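Local coordinates for ferric uptake regulation protein (Helicobacter pylori, PDB 2XIG) that probably represses iron-uptake and other target genes by binding their operators as a homodimer, with ferrous iron as cofactor, at residues G40-P45 with G106-F111; E47-I52 with S62-I67; V79-T82 with G86-Y89. The protein carries 2 engineered substitutions. All blocks are in the same frame, centred on the assembly; numbering follows the deposited sequence.

Contact 1: G40-P45 with G106-F111. With ZN (zinc ion), chain L.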
loop_
_atom_site.group_PDB
_atom_site.type_symbol
_atom_site.label_atom_id
_atom_site.label_comp_id
_atom_site.label_asym_id
_atom_site.label_seq_id
_atom_site.Cartn_x
_atom_site.Cartn_y
_atom_site.Cartn_z
ATOM N N GLY C 40 23.124 -16.740 -7.273
ATOM C CA GLY C 40 23.648 -15.422 -7.575
ATOM C C GLY C 40 22.632 -14.324 -7.321
ATOM O O GLY C 40 22.880 -13.159 -7.620
ATOM N N THR C 41 21.482 -14.689 -6.762
ATOM C CA THR C 41 20.435 -13.704 -6.512
ATOM C C THR C 41 19.920 -13.783 -5.061
ATOM O O THR C 41 20.580 -14.363 -4.199
ATOM C CB THR C 41 19.303 -13.845 -7.560
ATOM O OG1 THR C 41 18.355 -12.775 -7.419
ATOM C CG2 THR C 41 18.621 -15.205 -7.448
ATOM N N HIS C 42 18.770 -13.180 -4.784
ATOM C CA HIS C 42 18.161 -13.294 -3.459
ATOM C C HIS C 42 16.879 -14.090 -3.615
ATOM O O HIS C 42 16.061 -13.776 -4.464
ATOM C CB HIS C 42 17.850 -11.925 -2.862
ATOM C CG HIS C 42 19.038 -11.021 -2.753
ATOM N ND1 HIS C 42 19.690 -10.527 -3.858
ATOM C CD2 HIS C 42 19.672 -10.501 -1.675
ATOM C CE1 HIS C 42 20.686 -9.753 -3.469
ATOM N NE2 HIS C 42 20.689 -9.712 -2.150
ATOM N N LEU C 43 16.696 -15.113 -2.794
ATOM C CA LEU C 43 15.619 -16.073 -3.028
ATOM C C LEU C 43 14.488 -15.973 -2.012
ATOM O O LEU C 43 14.726 -15.753 -0.831
ATOM C CB LEU C 43 16.182 -17.498 -3.029
ATOM C CG LEU C 43 17.158 -17.836 -4.158
ATOM C CD1 LEU C 43 17.662 -19.271 -4.013
ATOM C CD2 LEU C 43 16.505 -17.626 -5.519
ATOM N N SER C 44 13.253 -16.143 -2.479
ATOM C CA SER C 44 12.116 -16.230 -1.577
ATOM C C SER C 44 12.017 -17.642 -1.015
ATOM O O SER C 44 12.529 -18.588 -1.606
ATOM C CB SER C 44 10.820 -15.882 -2.324
ATOM O OG SER C 44 10.550 -16.870 -3.298
ATOM N N PRO C 45 11.348 -17.796 0.134
ATOM C CA PRO C 45 11.105 -19.139 0.662
ATOM C C PRO C 45 10.436 -20.062 -0.364
ATOM O O PRO C 45 10.781 -21.240 -0.425
ATOM C CB PRO C 45 10.177 -18.878 1.848
ATOM C CG PRO C 45 10.523 -17.494 2.285
ATOM C CD PRO C 45 10.806 -16.745 1.014
ATOM N N GLY C 106 10.653 -6.125 -9.209
ATOM C CA GLY C 106 11.121 -6.747 -7.982
ATOM C C GLY C 106 12.586 -7.150 -7.990
ATOM O O GLY C 106 13.096 -7.693 -7.008
ATOM N N LYS C 107 13.264 -6.889 -9.100
ATOM C CA LYS C 107 14.687 -7.198 -9.224
ATOM C C LYS C 107 15.506 -6.522 -8.127
ATOM O O LYS C 107 15.244 -5.376 -7.772
ATOM C CB LYS C 107 15.179 -6.735 -10.596
ATOM C CG LYS C 107 16.674 -6.720 -10.792
ATOM C CD LYS C 107 17.026 -6.017 -12.092
ATOM C CE LYS C 107 16.276 -6.646 -13.249
ATOM N NZ LYS C 107 16.513 -5.926 -14.520
ATOM N N ILE C 108 16.514 -7.228 -7.611
ATOM C CA ILE C 108 17.384 -6.675 -6.577
ATOM C C ILE C 108 18.789 -6.518 -7.125
ATOM O O ILE C 108 19.338 -7.439 -7.731
ATOM C CB ILE C 108 17.411 -7.557 -5.307
ATOM C CG1 ILE C 108 16.032 -7.583 -4.644
ATOM C CG2 ILE C 108 18.478 -7.058 -4.320
ATOM C CD1 ILE C 108 15.805 -8.792 -3.761
ATOM N N ILE C 109 19.354 -5.332 -6.936
ATOM C CA ILE C 109 20.709 -5.045 -7.374
ATOM C C ILE C 109 21.547 -4.727 -6.138
ATOM O O ILE C 109 21.151 -3.908 -5.314
ATOM C CB ILE C 109 20.739 -3.855 -8.355
ATOM C CG1 ILE C 109 20.035 -4.223 -9.664
ATOM C CG2 ILE C 109 22.168 -3.406 -8.631
ATOM C CD1 ILE C 109 19.825 -3.043 -10.591
ATOM N N GLU C 110 22.689 -5.394 -5.997
ATOM C CA GLU C 110 23.569 -5.159 -4.854
ATOM C C GLU C 110 24.540 -4.027 -5.164
ATOM O O GLU C 110 24.964 -3.871 -6.301
ATOM C CB GLU C 110 24.377 -6.421 -4.544
ATOM C CG GLU C 110 23.551 -7.673 -4.291
ATOM C CD GLU C 110 24.427 -8.911 -4.105
ATOM O OE1 GLU C 110 25.665 -8.783 -4.185
ATOM O OE2 GLU C 110 23.882 -10.009 -3.882
ATOM N N PHE C 111 24.906 -3.243 -4.156
ATOM C CA PHE C 111 25.945 -2.241 -4.361
ATOM C C PHE C 111 26.740 -2.003 -3.096
ATOM O O PHE C 111 26.232 -2.155 -1.992
ATOM C CB PHE C 111 25.371 -0.915 -4.899
ATOM C CG PHE C 111 24.588 -0.117 -3.883
ATOM C CD1 PHE C 111 23.223 -0.312 -3.734
ATOM C CD2 PHE C 111 25.215 0.831 -3.088
ATOM C CE1 PHE C 111 22.495 0.417 -2.812
ATOM C CE2 PHE C 111 24.497 1.567 -2.165
ATOM C CZ PHE C 111 23.126 1.358 -2.027
HETATM ZN ZN ZN L . 22.024 -8.839 -0.657
HETATM O O HOH W 1 16.787 -10.173 -8.472
HETATM O O HOH W 2 19.804 -10.279 -6.489
#
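The loop at His42 runs up to strand 108-111, with the CA atoms of His42 and Ile108 7.4 Å apart. Side chains and water make the contact. With chi1 at -57°, His42 CG lies beside its backbone N and opposite the carbonyl carbon, and the ring reaches the strand. Ile108 CG2 lies over one face of it, 3.9 Å from the ring centroid, as a CH-pi contact. Ile108 CD1 packs on His42 CB, so both branches of the isoleucine are used. Glu110 OE2 approaches the ring obliquely, 3.2 Å from His42 CE1. Its carboxylate plane stands 84° from the ring plane. The same oxygen has a salt bridge to Lys94. His42 ND1 donates to a water at 2.6 Å. This water also gives a hydrogen bond to Ile108 O and pairs with Thr41 OG1. A second water links Thr41 OG1 to Ile108 N.

Through its other ring nitrogen, NE2, His42 binds a zinc ion at 2.2 Å. Glu90, His97 and His99 are further ligands; Glu110 lies beside the site and is not among them. The site probably joins the DNA-binding and dimerization regions. With ND1 giving its proton to water, NE2 offers its lone pair to the metal. The water and Ile108 probably help fix the ring's rotation.

Contact 2: E47-I52 with S62-I67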
loop_
_atom_site.group_PDB
_atom_site.type_symbol
_atom_site.label_atom_id
_atom_site.label_comp_id
_atom_site.label_asym_id
_atom_site.label_seq_id
_atom_site.Cartn_x
_atom_site.Cartn_y
_atom_site.Cartn_z
ATOM N N GLU C 47 10.771 -20.021 -3.672
ATOM C CA GLU C 47 11.772 -20.442 -4.650
ATOM C C GLU C 47 12.738 -21.471 -4.074
ATOM O O GLU C 47 13.144 -22.418 -4.747
ATOM C CB GLU C 47 12.573 -19.240 -5.135
ATOM C CG GLU C 47 11.774 -18.215 -5.883
ATOM C CD GLU C 47 12.647 -17.076 -6.346
ATOM O OE1 GLU C 47 13.188 -16.345 -5.485
ATOM O OE2 GLU C 47 12.789 -16.916 -7.576
ATOM N N ILE C 48 13.131 -21.267 -2.823
ATOM C CA ILE C 48 13.990 -22.225 -2.148
ATOM C C ILE C 48 13.291 -23.577 -2.049
ATOM O O ILE C 48 13.908 -24.626 -2.244
ATOM C CB ILE C 48 14.406 -21.707 -0.752
ATOM C CG1 ILE C 48 15.315 -20.486 -0.901
ATOM C CG2 ILE C 48 15.098 -22.794 0.059
ATOM C CD1 ILE C 48 15.409 -19.625 0.359
ATOM N N THR C 49 11.990 -23.546 -1.767
ATOM C CA THR C 49 11.211 -24.772 -1.652
ATOM C C THR C 49 11.160 -25.472 -3.006
ATOM O O THR C 49 11.347 -26.686 -3.084
ATOM C CB THR C 49 9.782 -24.484 -1.144
ATOM O OG1 THR C 49 9.856 -23.838 0.134
ATOM C CG2 THR C 49 8.966 -25.773 -1.012
ATOM N N HIS C 50 10.916 -24.698 -4.063
ATOM C CA HIS C 50 10.908 -25.232 -5.424
ATOM C C HIS C 50 12.182 -26.044 -5.665
ATOM O O HIS C 50 12.129 -27.174 -6.138
ATOM C CB HIS C 50 10.825 -24.105 -6.470
ATOM C CG HIS C 50 9.431 -23.618 -6.761
ATOM N ND1 HIS C 50 8.432 -24.445 -7.232
ATOM C CD2 HIS C 50 8.887 -22.378 -6.688
ATOM C CE1 HIS C 50 7.328 -23.740 -7.417
ATOM N NE2 HIS C 50 7.575 -22.484 -7.092
ATOM N N SER C 51 13.334 -25.449 -5.355
ATOM C CA SER C 51 14.619 -26.109 -5.591
ATOM C C SER C 51 14.770 -27.410 -4.792
ATOM O O SER C 51 15.190 -28.444 -5.322
ATOM C CB SER C 51 15.770 -25.158 -5.259
ATOM O OG SER C 51 15.639 -23.948 -5.978
ATOM N N ILE C 52 14.425 -27.347 -3.510
ATOM C CA ILE C 52 14.517 -28.507 -2.627
ATOM C C ILE C 52 13.597 -29.648 -3.077
ATOM O O ILE C 52 13.952 -30.825 -2.980
ATOM C CB ILE C 52 14.204 -28.115 -1.171
ATOM C CG1 ILE C 52 15.351 -27.281 -0.600
ATOM C CG2 ILE C 52 13.956 -29.355 -0.321
ATOM C CD1 ILE C 52 15.085 -26.779 0.783
ATOM N N SER C 62 6.369 -25.113 5.186
ATOM C CA SER C 62 6.505 -24.847 6.627
ATOM C C SER C 62 7.857 -25.306 7.165
ATOM O O SER C 62 8.432 -24.667 8.050
ATOM C CB SER C 62 5.381 -25.506 7.430
ATOM O OG SER C 62 5.373 -26.906 7.240
ATOM N N SER C 63 8.373 -26.409 6.634
ATOM C CA SER C 63 9.668 -26.901 7.107
ATOM C C SER C 63 10.786 -25.964 6.656
ATOM O O SER C 63 11.746 -25.724 7.398
ATOM C CB SER C 63 9.919 -28.359 6.687
ATOM O OG SER C 63 10.218 -28.475 5.307
ATOM N N VAL C 64 10.643 -25.405 5.455
ATOM C CA VAL C 64 11.632 -24.461 4.941
ATOM C C VAL C 64 11.659 -23.161 5.743
ATOM O O VAL C 64 12.736 -22.652 6.063
ATOM C CB VAL C 64 11.454 -24.199 3.435
ATOM C CG1 VAL C 64 12.369 -23.063 2.985
ATOM C CG2 VAL C 64 11.755 -25.481 2.653
ATOM N N TYR C 65 10.485 -22.646 6.095
ATOM C CA TYR C 65 10.412 -21.458 6.941
ATOM C C TYR C 65 11.116 -21.682 8.268
ATOM O O TYR C 65 11.903 -20.842 8.701
ATOM C CB TYR C 65 8.959 -21.021 7.196
ATOM C CG TYR C 65 8.466 -19.994 6.203
ATOM C CD1 TYR C 65 8.501 -18.638 6.498
ATOM C CD2 TYR C 65 7.995 -20.382 4.954
ATOM C CE1 TYR C 65 8.061 -17.693 5.576
ATOM C CE2 TYR C 65 7.564 -19.453 4.034
ATOM C CZ TYR C 65 7.593 -18.115 4.348
ATOM O OH TYR C 65 7.150 -17.201 3.426
ATOM N N ARG C 66 10.819 -22.807 8.913
ATOM C CA ARG C 66 11.448 -23.140 10.185
ATOM C C ARG C 66 12.980 -23.152 10.064
ATOM O O ARG C 66 13.684 -22.579 10.893
ATOM C CB ARG C 66 10.948 -24.494 10.686
ATOM C CG ARG C 66 11.567 -24.935 11.995
ATOM C CD ARG C 66 10.994 -26.281 12.454
ATOM N NE ARG C 66 9.546 -26.286 12.294
ATOM C CZ ARG C 66 8.875 -27.105 11.491
ATOM N NH1 ARG C 66 9.509 -28.033 10.790
ATOM N NH2 ARG C 66 7.559 -27.006 11.409
ATOM N N ILE C 67 13.479 -23.813 9.024
ATOM C CA ILE C 67 14.907 -23.823 8.721
ATOM C C ILE C 67 15.466 -22.414 8.499
ATOM O O ILE C 67 16.527 -22.069 9.038
ATOM C CB ILE C 67 15.201 -24.704 7.485
ATOM C CG1 ILE C 67 15.056 -26.187 7.840
ATOM C CG2 ILE C 67 16.591 -24.398 6.919
ATOM C CD1 ILE C 67 15.131 -27.106 6.645
#
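Helix 45-52 packs on helix 61-73 through Val64 in the winged-helix DNA-binding domain of this Fur protein. In that fold the later helix is the one expected to enter the DNA major groove, so the contact lies behind the probable recognition helix. The axes of the segments 47-52 and 62-67 come within 10.0 Å, at 115° between their directions. The nearest CA atoms are those of Thr49 and Val64, 6.6 Å apart.

The apolar contacts meet at the two methyl groups of Val64. Ile48 CG2 lies 4.0 Å from Val64 CG1. Ile52 CD1 is the same distance from Val64 CG2, and the two side chains run alongside in opposing senses. Val64 CG1 is anti to the backbone N (chi1 172°), while CG2 lies beside that N. This turns one methyl to Ile48 and the other to Ile52. The two isoleucines are one helical turn apart, so Val64 reaches a single flank of the helix. Helix 27-38 closes the group from another side: Leu36 touches Ile48, and Val32 touches both Ile52 and Ile67. All four residues that touch across this contact are buried.

The polar atom in this interface is the hydroxyl of Thr49. It is satisfied within its own helix, by a hydrogen bond with Pro45 O. Its chi1 of -59° sets OG1 beside the backbone N. There it also packs on the valine, with Thr49 OG1 3.6 Å from Val64 CG2.

Contact 3: V79-T82 with G86-Y89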
loop_
_atom_site.group_PDB
_atom_site.type_symbol
_atom_site.label_atom_id
_atom_site.label_comp_id
_atom_site.label_asym_id
_atom_site.label_seq_id
_atom_site.Cartn_x
_atom_site.Cartn_y
_atom_site.Cartn_z
ATOM N N VAL C 79 18.464 -11.770 5.574
ATOM C CA VAL C 79 17.144 -11.500 4.988
ATOM C C VAL C 79 17.007 -10.038 4.537
ATOM O O VAL C 79 17.509 -9.118 5.188
ATOM C CB VAL C 79 15.991 -11.878 5.968
ATOM C CG1 VAL C 79 16.024 -10.998 7.214
ATOM C CG2 VAL C 79 14.634 -11.789 5.278
ATOM N N LEU C 80 16.347 -9.843 3.400
ATOM C CA LEU C 80 16.027 -8.517 2.873
ATOM C C LEU C 80 14.508 -8.453 2.827
ATOM O O LEU C 80 13.887 -9.313 2.218
ATOM C CB LEU C 80 16.585 -8.372 1.454
ATOM C CG LEU C 80 16.322 -7.091 0.649
ATOM C CD1 LEU C 80 16.875 -5.863 1.362
ATOM C CD2 LEU C 80 16.899 -7.207 -0.758
ATOM N N GLU C 81 13.908 -7.470 3.489
ATOM C CA GLU C 81 12.449 -7.343 3.461
ATOM C C GLU C 81 12.017 -6.076 2.725
ATOM O O GLU C 81 12.513 -4.990 3.019
ATOM C CB GLU C 81 11.880 -7.311 4.882
ATOM C CG GLU C 81 12.525 -8.294 5.841
ATOM C CD GLU C 81 11.962 -8.195 7.249
ATOM O OE1 GLU C 81 12.761 -8.251 8.211
ATOM O OE2 GLU C 81 10.725 -8.060 7.396
ATOM N N THR C 82 11.111 -6.218 1.761
ATOM C CA THR C 82 10.360 -5.069 1.250
ATOM C C THR C 82 8.926 -5.486 0.941
ATOM O O THR C 82 8.650 -6.664 0.708
ATOM C CB THR C 82 10.990 -4.415 -0.016
ATOM O OG1 THR C 82 10.667 -5.181 -1.187
ATOM C CG2 THR C 82 12.510 -4.265 0.121
ATOM N N GLY C 86 8.689 -8.786 -0.826
ATOM C CA GLY C 86 8.490 -9.637 0.332
ATOM C C GLY C 86 9.835 -9.939 0.963
ATOM O O GLY C 86 10.778 -9.161 0.810
ATOM N N ARG C 87 9.929 -11.065 1.663
ATOM C CA ARG C 87 11.184 -11.465 2.301
ATOM C C ARG C 87 12.021 -12.275 1.325
ATOM O O ARG C 87 11.523 -13.206 0.696
ATOM C CB ARG C 87 10.924 -12.274 3.575
ATOM C CG ARG C 87 10.383 -11.452 4.736
ATOM C CD ARG C 87 10.017 -12.329 5.938
ATOM N NE ARG C 87 11.170 -12.634 6.785
ATOM C CZ ARG C 87 11.479 -11.972 7.897
ATOM N NH1 ARG C 87 10.721 -10.966 8.301
ATOM N NH2 ARG C 87 12.546 -12.315 8.605
ATOM N N ARG C 88 13.292 -11.912 1.184
ATOM C CA ARG C 88 14.181 -12.672 0.329
ATOM C C ARG C 88 15.507 -12.924 1.047
ATOM O O ARG C 88 15.933 -12.115 1.859
ATOM C CB ARG C 88 14.377 -11.982 -1.022
ATOM C CG ARG C 88 13.143 -12.130 -1.920
ATOM C CD ARG C 88 13.354 -11.632 -3.323
ATOM N NE ARG C 88 12.677 -12.495 -4.292
ATOM C CZ ARG C 88 11.357 -12.574 -4.431
ATOM N NH1 ARG C 88 10.568 -11.844 -3.664
ATOM N NH2 ARG C 88 10.824 -13.387 -5.335
ATOM N N TYR C 89 16.124 -14.055 0.743
ATOM C CA TYR C 89 17.248 -14.547 1.540
ATOM C C TYR C 89 18.517 -14.728 0.725
ATOM O O TYR C 89 18.474 -14.990 -0.479
ATOM C CB TYR C 89 16.880 -15.883 2.196
ATOM C CG TYR C 89 15.825 -15.773 3.276
ATOM C CD1 TYR C 89 16.185 -15.662 4.608
ATOM C CD2 TYR C 89 14.465 -15.779 2.961
ATOM C CE1 TYR C 89 15.231 -15.561 5.601
ATOM C CE2 TYR C 89 13.504 -15.670 3.946
ATOM C CZ TYR C 89 13.893 -15.562 5.262
ATOM O OH TYR C 89 12.950 -15.454 6.251
#
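Strands 77-82 and 86-91 form the beta hairpin that is the wing of the winged-helix domain. Val79 and Tyr89, and Glu81 and Arg87, are non-hydrogen-bonded pairs. Leu80 and Arg88 form a hydrogen-bonded pair. Leu80 N donates to Arg88 O at 2.8 Å. Arg88 N donates back to Leu80 O at 2.9 Å. Near the turn, Thr82 N donates to Gly86 O at 3.1 Å. The return bond from Gly86 N to Thr82 O is weak, its angle at the hydrogen only 122°. Gly86 has a positive phi (68°), which suits glycine.

Val79, Glu81, Arg87 and Tyr89 share one face. Val79 CG2 sits over the face of the Tyr89 ring, 4.0 Å from the centroid, as a CH-pi contact. Glu81 and Arg87 run alongside each other in the same sense, with carboxylate and guanidinium planes turned well apart. Glu81 OE2 forms a salt bridge with Arg87 NH1 at 3.0 Å, and Glu81 CG lies over one face of the guanidinium. The bend of the arginine at chi3 (84°) directs its NE to Tyr89 OH. That bond is weak at 3.4 Å, but the hydroxyl lies in the guanidinium plane.

Helix 61-73 borders this face, with Glu72 on Val79 and Leu68 on Tyr89. On the other face Leu80 meets His99 of strand 98-102, and Leu80 and Arg88 both pack on Ile108 of strand 108-111.

Overall arrangement
From the N terminus, the chain passes helix 27-38 and reaches 40-45, where contact 1 opens. Its loop closes only at 106-111 and encloses both other contacts. Contact 2 comes first, joining two successive helices across a short connection. Contact 3 then follows in series, since helix 61-73 leads into strand 77-82. Contacts 2 and 3 therefore nest inside contact 1 and do not cross. Segments of contact 1 touch both of the others. Pro45 packs on Tyr65, and Leu43 O probably accepts a hydrogen bond from Tyr89 N. Together the contacts join the helices and wing of the part assigned to DNA binding to the first strands of the probable dimerization part.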